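Side-chain contacts in sphingomyelinase-c (Listeria ivanovii, PDB 1ZWX), which belongs to the endonuclease/exonuclease/phosphatase family and has the DNase I-like fold, in which two mixed beta-sheets are flanked by helices: residues D36-Q40 and A41-K45; T226-P229 and T230-S233. All blocks are in the same frame, centred on the assembly; numbering follows the deposited sequence.

Contact 1: D36-Q40 and A41-K45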
ATOM      1  N   ASP A  36       2.434  13.923 -10.307  1.00 27.95           N
ATOM      2  CA  ASP A  36       1.633  14.208 -11.513  1.00 28.17           C
ATOM      3  C   ASP A  36       1.530  13.017 -12.433  1.00 28.04           C
ATOM      4  O   ASP A  36       0.429  12.674 -12.880  1.00 28.02           O
ATOM      5  CB  ASP A  36       2.194  15.415 -12.290  1.00 28.80           C
ATOM      6  CG  ASP A  36       2.061  16.711 -11.543  1.00 30.75           C
ATOM      7  OD1 ASP A  36       1.180  16.835 -10.675  1.00 33.66           O
ATOM      8  OD2 ASP A  36       2.850  17.653 -11.815  1.00 35.44           O
ATOM      9  N   LEU A  37       2.665  12.378 -12.718  1.00 28.09           N
ATOM     10  CA  LEU A  37       2.731  11.235 -13.617  1.00 27.66           C
ATOM     11  C   LEU A  37       1.823  10.083 -13.166  1.00 27.91           C
ATOM     12  O   LEU A  37       1.107   9.468 -13.977  1.00 26.69           O
ATOM     13  CB  LEU A  37       4.162  10.714 -13.725  1.00 28.47           C
ATOM     14  CG  LEU A  37       5.207  11.564 -14.467  1.00 29.77           C
ATOM     15  CD1 LEU A  37       6.465  10.719 -14.638  1.00 29.71           C
ATOM     16  CD2 LEU A  37       4.649  12.040 -15.847  1.00 31.16           C
ATOM     17  N   ILE A  38       1.885   9.786 -11.874  1.00 26.96           N
ATOM     18  CA  ILE A  38       1.102   8.697 -11.301  1.00 26.24           C
ATOM     19  C   ILE A  38      -0.406   8.984 -11.440  1.00 26.38           C
ATOM     20  O   ILE A  38      -1.162   8.108 -11.852  1.00 26.63           O
ATOM     21  CB  ILE A  38       1.471   8.453  -9.800  1.00 26.59           C
ATOM     22  CG1 ILE A  38       2.865   7.822  -9.663  1.00 24.53           C
ATOM     23  CG2 ILE A  38       0.387   7.607  -9.096  1.00 25.28           C
ATOM     24  CD1 ILE A  38       3.441   7.989  -8.215  1.00 25.18           C
ATOM     25  N   ALA A  39      -0.840  10.181 -11.055  1.00 27.36           N
ATOM     26  CA  ALA A  39      -2.259  10.536 -11.124  1.00 27.87           C
ATOM     27  C   ALA A  39      -2.791  10.638 -12.573  1.00 29.16           C
ATOM     28  O   ALA A  39      -4.014  10.479 -12.798  1.00 28.90           O
ATOM     29  CB  ALA A  39      -2.536  11.818 -10.357  1.00 28.03           C
ATOM     30  N   GLN A  40      -1.886  10.866 -13.531  1.00 28.74           N
ATOM     31  CA  GLN A  40      -2.212  10.915 -14.980  1.00 29.73           C
ATOM     32  C   GLN A  40      -2.158   9.565 -15.677  1.00 29.98           C
ATOM     33  O   GLN A  40      -2.507   9.460 -16.858  1.00 30.34           O
ATOM     34  CB  GLN A  40      -1.242  11.857 -15.713  1.00 28.58           C
ATOM     35  CG  GLN A  40      -1.408  13.335 -15.325  1.00 29.70           C
ATOM     36  CD  GLN A  40      -0.231  14.203 -15.752  1.00 31.02           C
ATOM     37  OE1 GLN A  40       0.707  13.760 -16.438  1.00 34.58           O
ATOM     38  NE2 GLN A  40      -0.273  15.446 -15.339  1.00 35.42           N
ATOM     39  N   ALA A  41      -1.718   8.526 -14.967  1.00 29.30           N
ATOM     40  CA  ALA A  41      -1.474   7.224 -15.596  1.00 29.38           C
ATOM     41  C   ALA A  41      -2.796   6.450 -15.747  1.00 29.52           C
ATOM     42  O   ALA A  41      -3.711   6.591 -14.927  1.00 27.82           O
ATOM     43  CB  ALA A  41      -0.482   6.396 -14.773  1.00 28.86           C
ATOM     44  N   ASP A  42      -2.859   5.632 -16.794  1.00 30.46           N
ATOM     45  CA  ASP A  42      -4.033   4.798 -17.050  1.00 31.83           C
ATOM     46  C   ASP A  42      -4.313   3.801 -15.931  1.00 31.53           C
ATOM     47  O   ASP A  42      -5.489   3.541 -15.620  1.00 31.15           O
ATOM     48  CB  ASP A  42      -3.908   4.106 -18.400  1.00 32.97           C
ATOM     49  CG  ASP A  42      -4.109   5.073 -19.570  1.00 35.53           C
ATOM     50  OD1 ASP A  42      -4.611   6.207 -19.352  1.00 37.65           O
ATOM     51  OD2 ASP A  42      -3.759   4.695 -20.711  1.00 39.12           O
ATOM     52  N   TYR A  43      -3.256   3.272 -15.289  1.00 30.03           N
ATOM     53  CA  TYR A  43      -3.477   2.268 -14.253  1.00 29.31           C
ATOM     54  C   TYR A  43      -4.227   2.836 -13.052  1.00 28.41           C
ATOM     55  O   TYR A  43      -4.830   2.085 -12.285  1.00 29.05           O
ATOM     56  CB  TYR A  43      -2.169   1.565 -13.844  1.00 29.69           C
ATOM     57  CG  TYR A  43      -1.309   2.358 -12.865  1.00 29.01           C
ATOM     58  CD1 TYR A  43      -1.530   2.277 -11.481  1.00 28.44           C
ATOM     59  CD2 TYR A  43      -0.265   3.169 -13.322  1.00 30.29           C
ATOM     60  CE1 TYR A  43      -0.744   2.996 -10.583  1.00 27.69           C
ATOM     61  CE2 TYR A  43       0.535   3.888 -12.421  1.00 29.34           C
ATOM     62  CZ  TYR A  43       0.289   3.805 -11.065  1.00 28.59           C
ATOM     63  OH  TYR A  43       1.074   4.523 -10.174  1.00 26.80           O
ATOM     64  N   MET A  44      -4.212   4.157 -12.897  1.00 27.69           N
ATOM     65  CA  MET A  44      -4.930   4.807 -11.802  1.00 27.89           C
ATOM     66  C   MET A  44      -6.410   5.052 -12.094  1.00 28.73           C
ATOM     67  O   MET A  44      -7.169   5.384 -11.196  1.00 28.27           O
ATOM     68  CB  MET A  44      -4.231   6.101 -11.378  1.00 27.66           C
ATOM     69  CG  MET A  44      -2.985   5.814 -10.530  1.00 28.40           C
ATOM     70  SD  MET A  44      -3.479   5.164  -8.903  1.00 28.67           S
ATOM     71  CE  MET A  44      -1.931   5.246  -7.980  1.00 29.18           C
ATOM     72  N   LYS A  45      -6.811   4.861 -13.340  1.00 29.39           N
ATOM     73  CA  LYS A  45      -8.236   5.043 -13.713  1.00 30.41           C
ATOM     74  C   LYS A  45      -9.042   3.765 -13.469  1.00 30.21           C
ATOM     75  O   LYS A  45      -8.485   2.668 -13.371  1.00 29.80           O
ATOM     76  CB  LYS A  45      -8.343   5.408 -15.194  1.00 29.96           C
ATOM     77  CG  LYS A  45      -7.511   6.601 -15.604  1.00 32.71           C
ATOM     78  CD  LYS A  45      -7.505   6.764 -17.122  1.00 35.07           C
ATOM     79  CE  LYS A  45      -6.695   7.992 -17.550  1.00 35.96           C
ATOM     80  NZ  LYS A  45      -6.937   9.199 -16.696  1.00 34.64           N
TER
HETATM   81  O   HOH W   1      -5.199   8.562 -14.429  1.00 28.93           O
HETATM   82  O   HOH W   2      -4.798  11.320 -17.541  1.00 56.83           O
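L37 and I38 crowd their carbonyl oxygens against A41 where helix 31-39 passes into a 3-10 turn at 42-44, on the way to strand 49-55 of the DNase I-like fold. Further back, D36 pairs its carboxylate with R63 (salt bridge) and N67 (hydrogen bond), both on helix 58-67, while its carbonyl takes the helical bond from Q40 N. At L37 that pattern falters: L37 O lies 3.1 Å from A41 N at too poor an angle for a bond, and A41 CB rests 3.5 Å from the same oxygen. I38 O accepts A41 N instead (3.2 Å), from well above the carbonyl plane, the i+3 to i bond of a four-residue turn. The I38 side chain meets Y43 and M44 of the 3-10 turn through one branch. With CG1 beside the main-chain nitrogen (chi1 -71°), CG2 is left opposite that nitrogen and meets Y43 OH at 3.3 Å and M44 CE at 3.5 Å, a tight carbon pair. M44 reaches this methyl because its chain bends at chi2 (-70°); on the way its CG lies over one face of the Y43 ring, toward the rim, and the ring also meets F288 edge to face. A39 and L64 pack together, joining this corner to helix 58-67, and A39 O receives a water that also donates to A41 O. That water is gripped by the ammonium of K45, with NZ 2.9 Å from it. A second water joins Q40 to the same ammonium: it donates to Q40 O at 3.0 Å and accepts from K45 NZ at 3.1 Å.

Contact 2: T226-P229 and T230-S233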
ATOM      1  N   THR A 226       7.025  -7.600  -7.457  1.00 28.83           N
ATOM      2  CA  THR A 226       6.543  -6.235  -7.328  1.00 26.68           C
ATOM      3  C   THR A 226       7.685  -5.271  -6.987  1.00 27.20           C
ATOM      4  O   THR A 226       7.536  -4.060  -7.132  1.00 25.74           O
ATOM      5  CB  THR A 226       5.436  -6.127  -6.266  1.00 26.56           C
ATOM      6  OG1 THR A 226       5.985  -6.334  -4.944  1.00 25.60           O
ATOM      7  CG2 THR A 226       4.321  -7.157  -6.565  1.00 24.05           C
ATOM      8  N   TRP A 227       8.813  -5.833  -6.531  1.00 26.69           N
ATOM      9  CA  TRP A 227      10.007  -5.049  -6.193  1.00 26.33           C
ATOM     10  C   TRP A 227      11.119  -5.752  -6.968  1.00 26.81           C
ATOM     11  O   TRP A 227      11.568  -6.834  -6.574  1.00 25.59           O
ATOM     12  CB  TRP A 227      10.233  -5.036  -4.674  1.00 26.00           C
ATOM     13  CG  TRP A 227      11.310  -4.086  -4.226  1.00 26.83           C
ATOM     14  CD1 TRP A 227      11.184  -2.755  -3.952  1.00 27.13           C
ATOM     15  CD2 TRP A 227      12.689  -4.418  -3.999  1.00 26.51           C
ATOM     16  NE1 TRP A 227      12.411  -2.228  -3.576  1.00 26.04           N
ATOM     17  CE2 TRP A 227      13.349  -3.230  -3.608  1.00 27.71           C
ATOM     18  CE3 TRP A 227      13.434  -5.601  -4.131  1.00 26.47           C
ATOM     19  CZ2 TRP A 227      14.739  -3.193  -3.316  1.00 27.80           C
ATOM     20  CZ3 TRP A 227      14.815  -5.566  -3.851  1.00 27.62           C
ATOM     21  CH2 TRP A 227      15.445  -4.370  -3.453  1.00 27.65           C
ATOM     22  N   ASP A 228      11.493  -5.172  -8.100  1.00 27.37           N
ATOM     23  CA  ASP A 228      12.359  -5.861  -9.071  1.00 28.96           C
ATOM     24  C   ASP A 228      13.559  -5.040  -9.548  1.00 29.36           C
ATOM     25  O   ASP A 228      13.444  -4.283 -10.515  1.00 29.52           O
ATOM     26  CB  ASP A 228      11.547  -6.296 -10.294  1.00 28.80           C
ATOM     27  CG  ASP A 228      12.200  -7.433 -11.044  1.00 30.91           C
ATOM     28  OD1 ASP A 228      13.436  -7.635 -10.932  1.00 33.41           O
ATOM     29  OD2 ASP A 228      11.484  -8.130 -11.760  1.00 32.02           O
ATOM     30  N   PRO A 229      14.723  -5.188  -8.878  1.00 30.23           N
ATOM     31  CA  PRO A 229      15.935  -4.503  -9.396  1.00 30.61           C
ATOM     32  C   PRO A 229      16.406  -4.951 -10.803  1.00 32.01           C
ATOM     33  O   PRO A 229      17.248  -4.274 -11.411  1.00 32.95           O
ATOM     34  CB  PRO A 229      17.003  -4.831  -8.339  1.00 30.35           C
ATOM     35  CG  PRO A 229      16.233  -5.241  -7.104  1.00 29.57           C
ATOM     36  CD  PRO A 229      15.001  -5.931  -7.635  1.00 29.88           C
ATOM     37  N   THR A 230      15.886  -6.061 -11.330  1.00 32.53           N
ATOM     38  CA  THR A 230      16.285  -6.469 -12.673  1.00 32.78           C
ATOM     39  C   THR A 230      15.539  -5.720 -13.776  1.00 32.54           C
ATOM     40  O   THR A 230      16.023  -5.678 -14.897  1.00 32.19           O
ATOM     41  CB  THR A 230      16.258  -8.023 -12.914  1.00 33.49           C
ATOM     42  OG1 THR A 230      14.911  -8.506 -13.023  1.00 35.18           O
ATOM     43  CG2 THR A 230      16.949  -8.760 -11.827  1.00 32.74           C
ATOM     44  N   THR A 231      14.387  -5.103 -13.461  1.00 31.40           N
ATOM     45  CA  THR A 231      13.598  -4.358 -14.450  1.00 30.87           C
ATOM     46  C   THR A 231      13.302  -2.887 -14.109  1.00 30.24           C
ATOM     47  O   THR A 231      13.013  -2.078 -14.996  1.00 30.73           O
ATOM     48  CB  THR A 231      12.235  -5.081 -14.737  1.00 31.00           C
ATOM     49  OG1 THR A 231      11.458  -5.147 -13.528  1.00 32.54           O
ATOM     50  CG2 THR A 231      12.457  -6.504 -15.265  1.00 31.37           C
ATOM     51  N   ASN A 232      13.314  -2.540 -12.822  1.00 29.61           N
ATOM     52  CA  ASN A 232      12.893  -1.210 -12.392  1.00 28.44           C
ATOM     53  C   ASN A 232      14.059  -0.225 -12.509  1.00 28.56           C
ATOM     54  O   ASN A 232      15.091  -0.421 -11.874  1.00 28.40           O
ATOM     55  CB  ASN A 232      12.359  -1.274 -10.951  1.00 27.69           C
ATOM     56  CG  ASN A 232      11.667  -0.016 -10.517  1.00 26.02           C
ATOM     57  OD1 ASN A 232      12.300   0.994 -10.246  1.00 26.82           O
ATOM     58  ND2 ASN A 232      10.348  -0.077 -10.400  1.00 23.37           N
ATOM     59  N   SER A 233      13.889   0.823 -13.319  1.00 28.39           N
ATOM     60  CA  SER A 233      14.956   1.790 -13.556  1.00 28.13           C
ATOM     61  C   SER A 233      15.462   2.463 -12.250  1.00 28.67           C
ATOM     62  O   SER A 233      16.665   2.713 -12.106  1.00 28.13           O
ATOM     63  CB  SER A 233      14.481   2.826 -14.556  1.00 28.12           C
ATOM     64  OG  SER A 233      13.480   3.667 -13.996  1.00 29.37           O
TER
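D228 turns its carboxylate back over the chain that follows because CG lies trans to the main-chain nitrogen (chi1 -158°), and T230 meets it with a hydroxyl held between its own nitrogen and carbonyl carbon (chi1 73°). The two groups join at one oxygen. T230 OG1 donates to D228 OD1 at 2.7 Å from the syn side, somewhat out of the carboxylate plane, and T230 N donates to the same OD1 at 2.9 Å. Both donors approach from the same face of that plane; the bond to T230 N ties the carboxylate to the backbone, and the pair should restrict its rotation.

The carbonyl of D228 is gripped twice as well. N232 N lies 2.9 Å from D228 O, almost in line with the carbonyl bond (177° at the oxygen), whereas T231 N, 3.2 Å from D228 O, comes from above the carbonyl plane. P229 sits at the first corner of this turn, and its ring packs on L235 of helix 233-238.

The flanks are fixed from outside. T231 OG1 lies 3.4 Å from D228 CB, and it hydrogen-bonds to Y292 OH. N232 CB is pressed to within 3.2 Å of D228 O; beyond it ND2 donates to S289 O, and OD1, at the N-cap position, makes weak bonds to M234 N and L235 N at the start of the helix.

A side-chain bond to the residue two ahead, combined with main-chain bonds to the residues three and four ahead, makes D228-N232 an Asx motif, often found with its first residue as the N-cap of a helix; here the motif stands one turn earlier, and N232, its last residue, is the N-cap of helix 233-238.

How the contacts relate
Contact 1 comes first along the chain, and contact 2 begins only after much of both large sheets has been traced. Their centres are 19 Å apart and their nearest atoms about 10 Å, so they do not touch. Contact 1 leads out of helix 31-39 toward strand 49-55 of one six-stranded sheet; contact 2 leads into helix 233-238, and its T226 bonds to D248 on strand 248-252 of the other. What they share is the segment running up to strand 294-298: F288 and P293 pack against contact 1, while D287, S289 and Y292 bond to contact 2. This one segment thus links two connections from different parts of the DNase I-like fold.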